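Local structure of activated BY transcription factor SSRB (Salmonella enterica, 2WNW) at residues A[68-71]-A[72-76]; A[76-79]-A[80-84]; A[244-247]-A[248-252]; A[277-280]-A[281-285]. The protein belongs to the family 30 glycosyl hydrolases, with a TIM barrel joined to a beta-sandwich domain, and is probably a carbohydrate-active enzyme. One frame throughout, in Å; residues are numbered along the deposited sequence.

Contact 1: A[68-71]-A[72-76]; sequences KAQF and LSLYF
Ser73 turns two donors on Ala69 O in the last turns of helix 65-76, a helix that packs on the outside of the TIM barrel. The backbone N of Ser73 gives the regular i to i+4 bond, 3.0 Å to Ala69 O. Its OG, set beside its own backbone N (chi1 -62°), donates to the same Ala69 O, also at 3.0 Å. The two donors come in from opposite faces of the carbonyl plane, and the hydroxyl proton is spent on the helix's own backbone. Lys68 O accepts Leu72 N and Gln70 O accepts Leu74 N, whereas the bond from Tyr75 N to Phe71 O is weak at 3.3 Å. On the flank facing strand 360-363, Leu74 CD2 lies alongside Gln70 CG, 3.6 Å away, the two side chains pointing the same way and both touching Leu361. Tyr75 OH is satisfied by Leu333 O, which fixes the far end of that ring, and helix 124-133 packs against Phe71 and Leu72. The Tyr75 ring presents its edge to the face of Phe71 in an offset edge-to-face pair, planes at 89°, with Tyr75 CD1 3.5 Å from Phe71 CE1.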
loop_
_atom_site.group_PDB
_atom_site.type_symbol
_atom_site.label_atom_id
_atom_site.label_comp_id
_atom_site.label_asym_id
_atom_site.label_seq_id
_atom_site.Cartn_x
_atom_site.Cartn_y
_atom_site.Cartn_z
ATOM N N LYS A 68 6.263 29.249 -28.908
ATOM C CA LYS A 68 5.797 27.936 -29.354
ATOM C C LYS A 68 6.948 26.936 -29.302
ATOM O O LYS A 68 6.783 25.808 -28.841
ATOM C CB LYS A 68 5.254 27.997 -30.789
ATOM C CG LYS A 68 3.944 28.751 -30.956
ATOM C CD LYS A 68 3.423 28.613 -32.383
ATOM C CE LYS A 68 2.109 29.357 -32.579
ATOM N NZ LYS A 68 1.583 29.209 -33.965
ATOM N N ALA A 69 8.114 27.360 -29.778
ATOM C CA ALA A 69 9.298 26.506 -29.792
ATOM C C ALA A 69 9.724 26.124 -28.375
ATOM O O ALA A 69 10.016 24.960 -28.102
ATOM C CB ALA A 69 10.447 27.218 -30.511
ATOM N N GLN A 70 9.771 27.109 -27.483
ATOM C CA GLN A 70 10.153 26.859 -26.094
ATOM C C GLN A 70 9.165 25.894 -25.438
ATOM O O GLN A 70 9.563 24.944 -24.760
ATOM C CB GLN A 70 10.185 28.174 -25.304
ATOM C CG GLN A 70 10.168 27.979 -23.788
ATOM C CD GLN A 70 10.113 29.285 -23.016
ATOM O OE1 GLN A 70 9.329 30.178 -23.339
ATOM N NE2 GLN A 70 10.937 29.395 -21.980
ATOM N N PHE A 71 7.876 26.156 -25.637
ATOM C CA PHE A 71 6.820 25.319 -25.074
ATOM C C PHE A 71 6.969 23.860 -25.497
ATOM O O PHE A 71 6.972 22.959 -24.659
ATOM C CB PHE A 71 5.446 25.832 -25.513
ATOM C CG PHE A 71 4.307 24.929 -25.120
ATOM C CD1 PHE A 71 3.884 24.856 -23.797
ATOM C CD2 PHE A 71 3.684 24.122 -26.068
ATOM C CE1 PHE A 71 2.856 23.990 -23.420
ATOM C CE2 PHE A 71 2.656 23.250 -25.704
ATOM C CZ PHE A 71 2.241 23.184 -24.376
ATOM N N LEU A 72 7.090 23.629 -26.801
ATOM C CA LEU A 72 7.222 22.271 -27.316
ATOM C C LEU A 72 8.481 21.547 -26.846
ATOM O O LEU A 72 8.443 20.345 -26.584
ATOM C CB LEU A 72 7.169 22.277 -28.848
ATOM C CG LEU A 72 5.831 22.695 -29.463
ATOM C CD1 LEU A 72 5.957 22.729 -30.979
ATOM C CD2 LEU A 72 4.737 21.718 -29.041
ATOM N N SER A 73 9.596 22.265 -26.744
ATOM C CA SER A 73 10.842 21.647 -26.290
ATOM C C SER A 73 10.744 21.230 -24.824
ATOM O O SER A 73 11.216 20.164 -24.432
ATOM C CB SER A 73 12.012 22.621 -26.451
ATOM O OG SER A 73 12.199 22.972 -27.811
ATOM N N LEU A 74 10.131 22.091 -24.019
ATOM C CA LEU A 74 9.969 21.836 -22.592
ATOM C C LEU A 74 9.216 20.541 -22.315
ATOM O O LEU A 74 9.555 19.792 -21.402
ATOM C CB LEU A 74 9.212 23.000 -21.948
ATOM C CG LEU A 74 9.925 23.993 -21.023
ATOM C CD1 LEU A 74 11.433 23.882 -21.125
ATOM C CD2 LEU A 74 9.443 25.386 -21.373
ATOM N N TYR A 75 8.190 20.288 -23.114
ATOM C CA TYR A 75 7.355 19.110 -22.940
ATOM C C TYR A 75 7.756 17.886 -23.753
ATOM O O TYR A 75 7.720 16.764 -23.246
ATOM C CB TYR A 75 5.911 19.464 -23.291
ATOM C CG TYR A 75 5.026 19.860 -22.129
ATOM C CD1 TYR A 75 4.074 20.871 -22.277
ATOM C CD2 TYR A 75 5.068 19.167 -20.916
ATOM C CE1 TYR A 75 3.181 21.179 -21.260
ATOM C CE2 TYR A 75 4.171 19.468 -19.882
ATOM C CZ TYR A 75 3.229 20.473 -20.067
ATOM O OH TYR A 75 2.305 20.754 -19.085
ATOM N N PHE A 76 8.150 18.096 -25.004
ATOM C CA PHE A 76 8.457 16.967 -25.869
ATOM C C PHE A 76 9.897 16.699 -26.275
ATOM O O PHE A 76 10.170 15.732 -26.986
ATOM C CB PHE A 76 7.556 17.061 -27.095
ATOM C CG PHE A 76 6.115 17.281 -26.742
ATOM C CD1 PHE A 76 5.560 18.557 -26.782
ATOM C CD2 PHE A 76 5.334 16.225 -26.285
ATOM C CE1 PHE A 76 4.249 18.776 -26.367
ATOM C CE2 PHE A 76 4.020 16.436 -25.867
ATOM C CZ PHE A 76 3.479 17.711 -25.907
#

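Contact 2: A[76-79]-A[80-84]; sequences FSAQ and EHNYT
A type I beta turn from Ser77 to Glu80, with an ST turn at its first residue, leads the chain out of helix 65-76 toward barrel strand 85-90. Ser77 O closes it by accepting Glu80 N at 3.0 Å. The donor stands above the carbonyl plane, and Asn82 N adds a weak bond to the same oxygen. Ser77 OG, placed anti to N by chi1 of 164°, accepts from Gln79 N at 3.1 Å, which makes the ST turn; the bent side chain of Gln79 brings NE2 back for a second, weak bond to that hydroxyl oxygen. Glu80 CB packs 3.9 Å from Ser77 CB, while its carboxylate leaves the turn for a salt bridge between OE2 and Arg375. Where the loop's two ends come together, Phe76 and Tyr83 meet with side chains at a slant, Phe76 CD2 being 3.7 Å from Tyr83 CB. Leu333 of strand 332-336 touches both of these side chains, and the Tyr83 ring stacks on Tyr75. Asn82 OD1 lies beside Ala78, 3.6 Å from Ala78 CA. One water spans the loop, donating to Phe76 O at 2.9 Å and to Asn82 OD1 at 2.7 Å.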
loop_
_atom_site.group_PDB
_atom_site.type_symbol
_atom_site.label_atom_id
_atom_site.label_comp_id
_atom_site.label_asym_id
_atom_site.label_seq_id
_atom_site.Cartn_x
_atom_site.Cartn_y
_atom_site.Cartn_z
ATOM N N PHE A 76 8.150 18.096 -25.004
ATOM C CA PHE A 76 8.457 16.967 -25.869
ATOM C C PHE A 76 9.897 16.699 -26.275
ATOM O O PHE A 76 10.170 15.732 -26.986
ATOM C CB PHE A 76 7.556 17.061 -27.095
ATOM C CG PHE A 76 6.115 17.281 -26.742
ATOM C CD1 PHE A 76 5.560 18.557 -26.782
ATOM C CD2 PHE A 76 5.334 16.225 -26.285
ATOM C CE1 PHE A 76 4.249 18.776 -26.367
ATOM C CE2 PHE A 76 4.020 16.436 -25.867
ATOM C CZ PHE A 76 3.479 17.711 -25.907
ATOM N N SER A 77 10.820 17.539 -25.824
ATOM C CA SER A 77 12.229 17.329 -26.133
ATOM C C SER A 77 12.713 16.142 -25.311
ATOM O O SER A 77 12.341 15.993 -24.146
ATOM C CB SER A 77 13.052 18.567 -25.765
ATOM O OG SER A 77 14.435 18.258 -25.722
ATOM N N ALA A 78 13.535 15.295 -25.921
ATOM C CA ALA A 78 14.071 14.128 -25.236
ATOM C C ALA A 78 14.985 14.556 -24.091
ATOM O O ALA A 78 15.255 13.777 -23.176
ATOM C CB ALA A 78 14.837 13.256 -26.220
ATOM N N GLN A 79 15.460 15.798 -24.148
ATOM C CA GLN A 79 16.338 16.329 -23.114
ATOM C C GLN A 79 15.562 17.081 -22.037
ATOM O O GLN A 79 16.140 17.556 -21.061
ATOM C CB GLN A 79 17.397 17.248 -23.729
ATOM C CG GLN A 79 18.418 16.507 -24.580
ATOM C CD GLN A 79 17.831 15.990 -25.880
ATOM O OE1 GLN A 79 18.222 14.930 -26.373
ATOM N NE2 GLN A 79 16.898 16.745 -26.452
ATOM N N GLU A 80 14.250 17.193 -22.222
ATOM C CA GLU A 80 13.402 17.863 -21.243
ATOM C C GLU A 80 12.389 16.859 -20.697
ATOM O O GLU A 80 12.768 15.755 -20.316
ATOM C CB GLU A 80 12.696 19.067 -21.872
ATOM C CG GLU A 80 13.634 20.223 -22.205
ATOM C CD GLU A 80 14.170 20.936 -20.970
ATOM O OE1 GLU A 80 15.040 21.817 -21.131
ATOM O OE2 GLU A 80 13.724 20.628 -19.844
ATOM N N HIS A 81 11.108 17.215 -20.669
ATOM C CA HIS A 81 10.121 16.292 -20.128
ATOM C C HIS A 81 9.919 15.015 -20.918
ATOM O O HIS A 81 9.398 14.043 -20.387
ATOM C CB HIS A 81 8.783 16.993 -19.900
ATOM C CG HIS A 81 8.659 17.592 -18.535
ATOM N ND1 HIS A 81 7.446 17.784 -17.910
ATOM C CD2 HIS A 81 9.604 18.018 -17.663
ATOM C CE1 HIS A 81 7.648 18.298 -16.709
ATOM N NE2 HIS A 81 8.948 18.451 -16.534
ATOM N N ASN A 82 10.328 15.016 -22.183
ATOM C CA ASN A 82 10.227 13.819 -23.011
ATOM C C ASN A 82 8.875 13.105 -22.925
ATOM O O ASN A 82 8.825 11.888 -22.767
ATOM C CB ASN A 82 11.348 12.848 -22.609
ATOM C CG ASN A 82 11.403 11.616 -23.488
ATOM O OD1 ASN A 82 11.498 11.719 -24.709
ATOM N ND2 ASN A 82 11.349 10.438 -22.867
ATOM N N TYR A 83 7.781 13.856 -23.028
ATOM C CA TYR A 83 6.456 13.250 -22.961
ATOM C C TYR A 83 6.319 12.167 -24.024
ATOM O O TYR A 83 6.635 12.389 -25.193
ATOM C CB TYR A 83 5.363 14.312 -23.136
ATOM C CG TYR A 83 4.875 14.932 -21.836
ATOM C CD1 TYR A 83 3.754 15.763 -21.820
ATOM C CD2 TYR A 83 5.511 14.664 -20.620
ATOM C CE1 TYR A 83 3.273 16.307 -20.631
ATOM C CE2 TYR A 83 5.036 15.207 -19.418
ATOM C CZ TYR A 83 3.915 16.025 -19.434
ATOM O OH TYR A 83 3.423 16.549 -18.258
ATOM N N THR A 84 5.839 10.999 -23.606
ATOM C CA THR A 84 5.682 9.859 -24.497
ATOM C C THR A 84 4.237 9.399 -24.671
ATOM O O THR A 84 3.958 8.503 -25.469
ATOM C CB THR A 84 6.533 8.679 -23.999
ATOM O OG1 THR A 84 6.203 8.392 -22.632
ATOM C CG2 THR A 84 8.007 9.026 -24.083
HETATM O O HOH W 1 11.160 13.011 -27.073
#

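Contact 3: A[244-247]-A[248-252]; sequences GLVD and WAELA
Asp247 CB lies 3.1 Å from Trp248 N in the first turns of helix 245-252, and both residues, with Glu250, send polar groups outward. The Trp248 backbone N donates to Gly244 O at 3.2 Å, the bond that starts the helix from its N-cap residue, and Trp248 CB rests 3.4 Å from the same Gly244 O. The Trp248 indole is swung anti to the backbone N (chi1 -163°), leading away from the first turn to Trp238, and NE1 bonds to Glu213. Asp247 O takes a weak bond from Leu251 N at 3.3 Å, and Leu251 CD1 lies 3.4 Å from that Asp247 O. Glu250 N bonds Val246 O at 2.9 Å, and Glu250 CB lies 3.3 Å from the same Val246 O. The extended Glu250 chain carries its carboxylate to the side where Asp247 ends, OD1 of Asp247 lying 5.0 Å from OE1 of Glu250. Arg39 of the second subunit forms salt bridges with both acids, which would offset the like charges, and His40 of that subunit bonds Glu250 OE1. Leu245 and Ala249 face helix 275-284 and strand 264-268, the arrangement of an amphipathic helix on the outside of a TIM barrel, here also meeting the dimer partner.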
loop_
_atom_site.group_PDB
_atom_site.type_symbol
_atom_site.label_atom_id
_atom_site.label_comp_id
_atom_site.label_asym_id
_atom_site.label_seq_id
_atom_site.Cartn_x
_atom_site.Cartn_y
_atom_site.Cartn_z
ATOM N N GLY A 244 -14.729 3.463 -8.073
ATOM C CA GLY A 244 -15.605 2.467 -8.679
ATOM C C GLY A 244 -14.891 1.487 -9.591
ATOM O O GLY A 244 -15.520 0.734 -10.342
ATOM N N LEU A 245 -13.568 1.484 -9.505
ATOM C CA LEU A 245 -12.718 0.635 -10.333
ATOM C C LEU A 245 -13.005 -0.874 -10.282
ATOM O O LEU A 245 -13.253 -1.504 -11.316
ATOM C CB LEU A 245 -11.259 0.900 -9.956
ATOM C CG LEU A 245 -10.144 0.667 -10.969
ATOM C CD1 LEU A 245 -10.484 1.323 -12.295
ATOM C CD2 LEU A 245 -8.847 1.242 -10.399
ATOM N N VAL A 246 -12.967 -1.456 -9.088
ATOM C CA VAL A 246 -13.196 -2.890 -8.952
ATOM C C VAL A 246 -14.609 -3.327 -9.338
ATOM O O VAL A 246 -14.779 -4.324 -10.047
ATOM C CB VAL A 246 -12.876 -3.367 -7.518
ATOM C CG1 VAL A 246 -13.191 -4.848 -7.375
ATOM C CG2 VAL A 246 -11.399 -3.116 -7.211
ATOM N N ASP A 247 -15.618 -2.586 -8.885
ATOM C CA ASP A 247 -17.005 -2.930 -9.198
ATOM C C ASP A 247 -17.244 -3.015 -10.706
ATOM O O ASP A 247 -17.878 -3.953 -11.197
ATOM C CB ASP A 247 -17.976 -1.901 -8.600
ATOM C CG ASP A 247 -17.949 -1.871 -7.078
ATOM O OD1 ASP A 247 -17.883 -2.951 -6.455
ATOM O OD2 ASP A 247 -18.014 -0.760 -6.501
ATOM N N TRP A 248 -16.738 -2.024 -11.434
ATOM C CA TRP A 248 -16.900 -1.961 -12.882
ATOM C C TRP A 248 -16.130 -3.065 -13.594
ATOM O O TRP A 248 -16.664 -3.741 -14.477
ATOM C CB TRP A 248 -16.424 -0.601 -13.384
ATOM C CG TRP A 248 -16.884 -0.248 -14.760
ATOM C CD1 TRP A 248 -16.175 -0.369 -15.922
ATOM C CD2 TRP A 248 -18.119 0.381 -15.106
ATOM N NE1 TRP A 248 -16.889 0.164 -16.969
ATOM C CE2 TRP A 248 -18.087 0.629 -16.495
ATOM C CE3 TRP A 248 -19.251 0.767 -14.374
ATOM C CZ2 TRP A 248 -19.146 1.249 -17.170
ATOM C CZ3 TRP A 248 -20.303 1.385 -15.045
ATOM C CH2 TRP A 248 -20.241 1.619 -16.428
ATOM N N ALA A 249 -14.871 -3.242 -13.206
ATOM C CA ALA A 249 -14.031 -4.266 -13.811
ATOM C C ALA A 249 -14.657 -5.648 -13.641
ATOM O O ALA A 249 -14.685 -6.449 -14.576
ATOM C CB ALA A 249 -12.632 -4.235 -13.178
ATOM N N GLU A 250 -15.166 -5.916 -12.443
ATOM C CA GLU A 250 -15.784 -7.205 -12.135
ATOM C C GLU A 250 -16.931 -7.512 -13.097
ATOM O O GLU A 250 -17.023 -8.610 -13.643
ATOM C CB GLU A 250 -16.310 -7.191 -10.698
ATOM C CG GLU A 250 -16.673 -8.555 -10.141
ATOM C CD GLU A 250 -17.099 -8.474 -8.686
ATOM O OE1 GLU A 250 -16.626 -7.557 -7.984
ATOM O OE2 GLU A 250 -17.892 -9.328 -8.241
ATOM N N LEU A 251 -17.807 -6.533 -13.292
ATOM C CA LEU A 251 -18.947 -6.690 -14.184
ATOM C C LEU A 251 -18.518 -6.786 -15.638
ATOM O O LEU A 251 -19.034 -7.606 -16.393
ATOM C CB LEU A 251 -19.908 -5.509 -14.013
ATOM C CG LEU A 251 -20.930 -5.566 -12.873
ATOM C CD1 LEU A 251 -20.359 -6.296 -11.680
ATOM C CD2 LEU A 251 -21.344 -4.156 -12.503
ATOM N N ALA A 252 -17.564 -5.949 -16.025
ATOM C CA ALA A 252 -17.090 -5.925 -17.402
ATOM C C ALA A 252 -16.395 -7.204 -17.868
ATOM O O ALA A 252 -16.740 -7.759 -18.910
ATOM C CB ALA A 252 -16.165 -4.728 -17.605
#

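Contact 4: A[277-280]-A[281-285]; sequences QIQY and LAQCL
Cys284 SG sits over one face of the Tyr280 ring, a sulfur-aromatic contact within helix 275-284, the helix of a barrel beta-alpha-beta unit. The sulfur is 3.7 Å from the ring centroid and 18° off the ring normal, displaced toward the rim, so that Tyr280 CZ is among its nearest ring atoms. Two torsions bring this about: Tyr280 CG lies anti to N (chi1 -174°) and Cys284 SG beside its own N. A helical i to i+4 bond joins their backbones, Cys284 N donating to Tyr280 O at 2.9 Å. Beside them Gln283 crosses Gln279 at a slant with the amide planes 18° apart, and Gln283 CG presses to 3.1 Å from Gln279 O, the carbonyl that also accepts Gln283 N. Leu281 N reaches Gln277 O at 3.3 Å from above its carbonyl plane, and Leu281 CG lies 3.4 Å from that same Gln277 O. Ala282 N bonds Ile278 O at 2.9 Å, in the carbonyl plane. On the barrel side Ile278, Leu281 and Ala282 pack on Leu290 of strand 289-294. Further out, His40 of the second subunit meets the Tyr280 ring. Gln277 OE1 accepts from Val246 N of helix 245-252, and Gln277 NE2 bonds Ser387 OG of the second subunit.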
loop_
_atom_site.group_PDB
_atom_site.type_symbol
_atom_site.label_atom_id
_atom_site.label_comp_id
_atom_site.label_asym_id
_atom_site.label_seq_id
_atom_site.Cartn_x
_atom_site.Cartn_y
_atom_site.Cartn_z
ATOM N N GLN A 277 -7.665 -0.431 -4.843
ATOM C CA GLN A 277 -8.454 -0.970 -5.947
ATOM C C GLN A 277 -7.594 -1.198 -7.183
ATOM O O GLN A 277 -7.854 -2.113 -7.965
ATOM C CB GLN A 277 -9.645 -0.056 -6.258
ATOM C CG GLN A 277 -10.697 -0.101 -5.149
ATOM C CD GLN A 277 -12.039 0.448 -5.571
ATOM O OE1 GLN A 277 -12.525 0.159 -6.666
ATOM N NE2 GLN A 277 -12.659 1.235 -4.694
ATOM N N ILE A 278 -6.565 -0.377 -7.355
ATOM C CA ILE A 278 -5.657 -0.555 -8.484
ATOM C C ILE A 278 -4.883 -1.847 -8.234
ATOM O O ILE A 278 -4.776 -2.704 -9.111
ATOM C CB ILE A 278 -4.631 0.588 -8.589
ATOM C CG1 ILE A 278 -5.340 1.930 -8.761
ATOM C CG2 ILE A 278 -3.707 0.340 -9.783
ATOM C CD1 ILE A 278 -4.384 3.101 -8.759
ATOM N N GLN A 279 -4.357 -1.983 -7.018
ATOM C CA GLN A 279 -3.580 -3.161 -6.643
ATOM C C GLN A 279 -4.354 -4.471 -6.764
ATOM O O GLN A 279 -3.814 -5.471 -7.243
ATOM C CB GLN A 279 -3.045 -3.009 -5.219
ATOM C CG GLN A 279 -2.106 -4.129 -4.815
ATOM C CD GLN A 279 -1.111 -3.690 -3.770
ATOM O OE1 GLN A 279 -1.477 -3.397 -2.631
ATOM N NE2 GLN A 279 0.161 -3.627 -4.156
ATOM N N TYR A 280 -5.612 -4.469 -6.337
ATOM C CA TYR A 280 -6.433 -5.674 -6.422
ATOM C C TYR A 280 -6.586 -6.100 -7.884
ATOM O O TYR A 280 -6.447 -7.275 -8.215
ATOM C CB TYR A 280 -7.822 -5.428 -5.820
ATOM C CG TYR A 280 -8.682 -6.677 -5.732
ATOM C CD1 TYR A 280 -8.382 -7.694 -4.824
ATOM C CD2 TYR A 280 -9.792 -6.843 -6.558
ATOM C CE1 TYR A 280 -9.166 -8.843 -4.739
ATOM C CE2 TYR A 280 -10.584 -7.989 -6.483
ATOM C CZ TYR A 280 -10.267 -8.983 -5.572
ATOM O OH TYR A 280 -11.048 -10.115 -5.492
ATOM N N LEU A 281 -6.883 -5.143 -8.758
ATOM C CA LEU A 281 -7.046 -5.460 -10.173
ATOM C C LEU A 281 -5.722 -5.865 -10.812
ATOM O O LEU A 281 -5.692 -6.664 -11.751
ATOM C CB LEU A 281 -7.644 -4.269 -10.934
ATOM C CG LEU A 281 -9.098 -3.894 -10.620
ATOM C CD1 LEU A 281 -9.575 -2.879 -11.654
ATOM C CD2 LEU A 281 -9.993 -5.130 -10.657
ATOM N N ALA A 282 -4.626 -5.309 -10.306
ATOM C CA ALA A 282 -3.310 -5.637 -10.840
ATOM C C ALA A 282 -3.003 -7.104 -10.546
ATOM O O ALA A 282 -2.314 -7.771 -11.316
ATOM C CB ALA A 282 -2.248 -4.743 -10.211
ATOM N N GLN A 283 -3.523 -7.605 -9.433
ATOM C CA GLN A 283 -3.294 -8.994 -9.050
ATOM C C GLN A 283 -4.294 -9.935 -9.725
ATOM O O GLN A 283 -3.949 -11.060 -10.081
ATOM C CB GLN A 283 -3.371 -9.128 -7.525
ATOM C CG GLN A 283 -2.413 -8.188 -6.793
ATOM C CD GLN A 283 -2.622 -8.163 -5.287
ATOM O OE1 GLN A 283 -3.756 -8.098 -4.804
ATOM N NE2 GLN A 283 -1.524 -8.193 -4.536
ATOM N N CYS A 284 -5.526 -9.463 -9.913
ATOM C CA CYS A 284 -6.576 -10.264 -10.541
ATOM C C CYS A 284 -6.533 -10.254 -12.070
ATOM O O CYS A 284 -6.902 -11.238 -12.712
ATOM C CB CYS A 284 -7.953 -9.785 -10.070
ATOM S SG CYS A 284 -8.289 -10.119 -8.323
ATOM N N LEU A 285 -6.090 -9.144 -12.646
ATOM C CA LEU A 285 -5.999 -9.006 -14.098
ATOM C C LEU A 285 -4.577 -8.614 -14.483
ATOM O O LEU A 285 -4.344 -7.542 -15.049
ATOM C CB LEU A 285 -6.976 -7.932 -14.578
ATOM C CG LEU A 285 -8.449 -8.192 -14.259
ATOM C CD1 LEU A 285 -9.269 -6.947 -14.578
ATOM C CD2 LEU A 285 -8.943 -9.387 -15.063
#

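Overall arrangement
The four contacts form two pairs on opposite sides of the chain's centre, all within the TIM-barrel region. Contacts 1 and 2 share Phe76 and run on without a break, their centres about 9 Å apart; the loop turns back on the helix end, with Tyr83 N 2.9 Å from Tyr75 O and His81 N 3.1 Å from Leu74 O, both probable hydrogen bonds. Contacts 3 and 4 have centres about 11 Å apart on neighbouring helices, where Gln277 OE1 accepts from Val246 N at 2.9 Å and Leu281 packs on Leu245 and Ala249. Both touch the second subunit. The nearest atoms of contacts 2 and 4 are still about 18 Å apart.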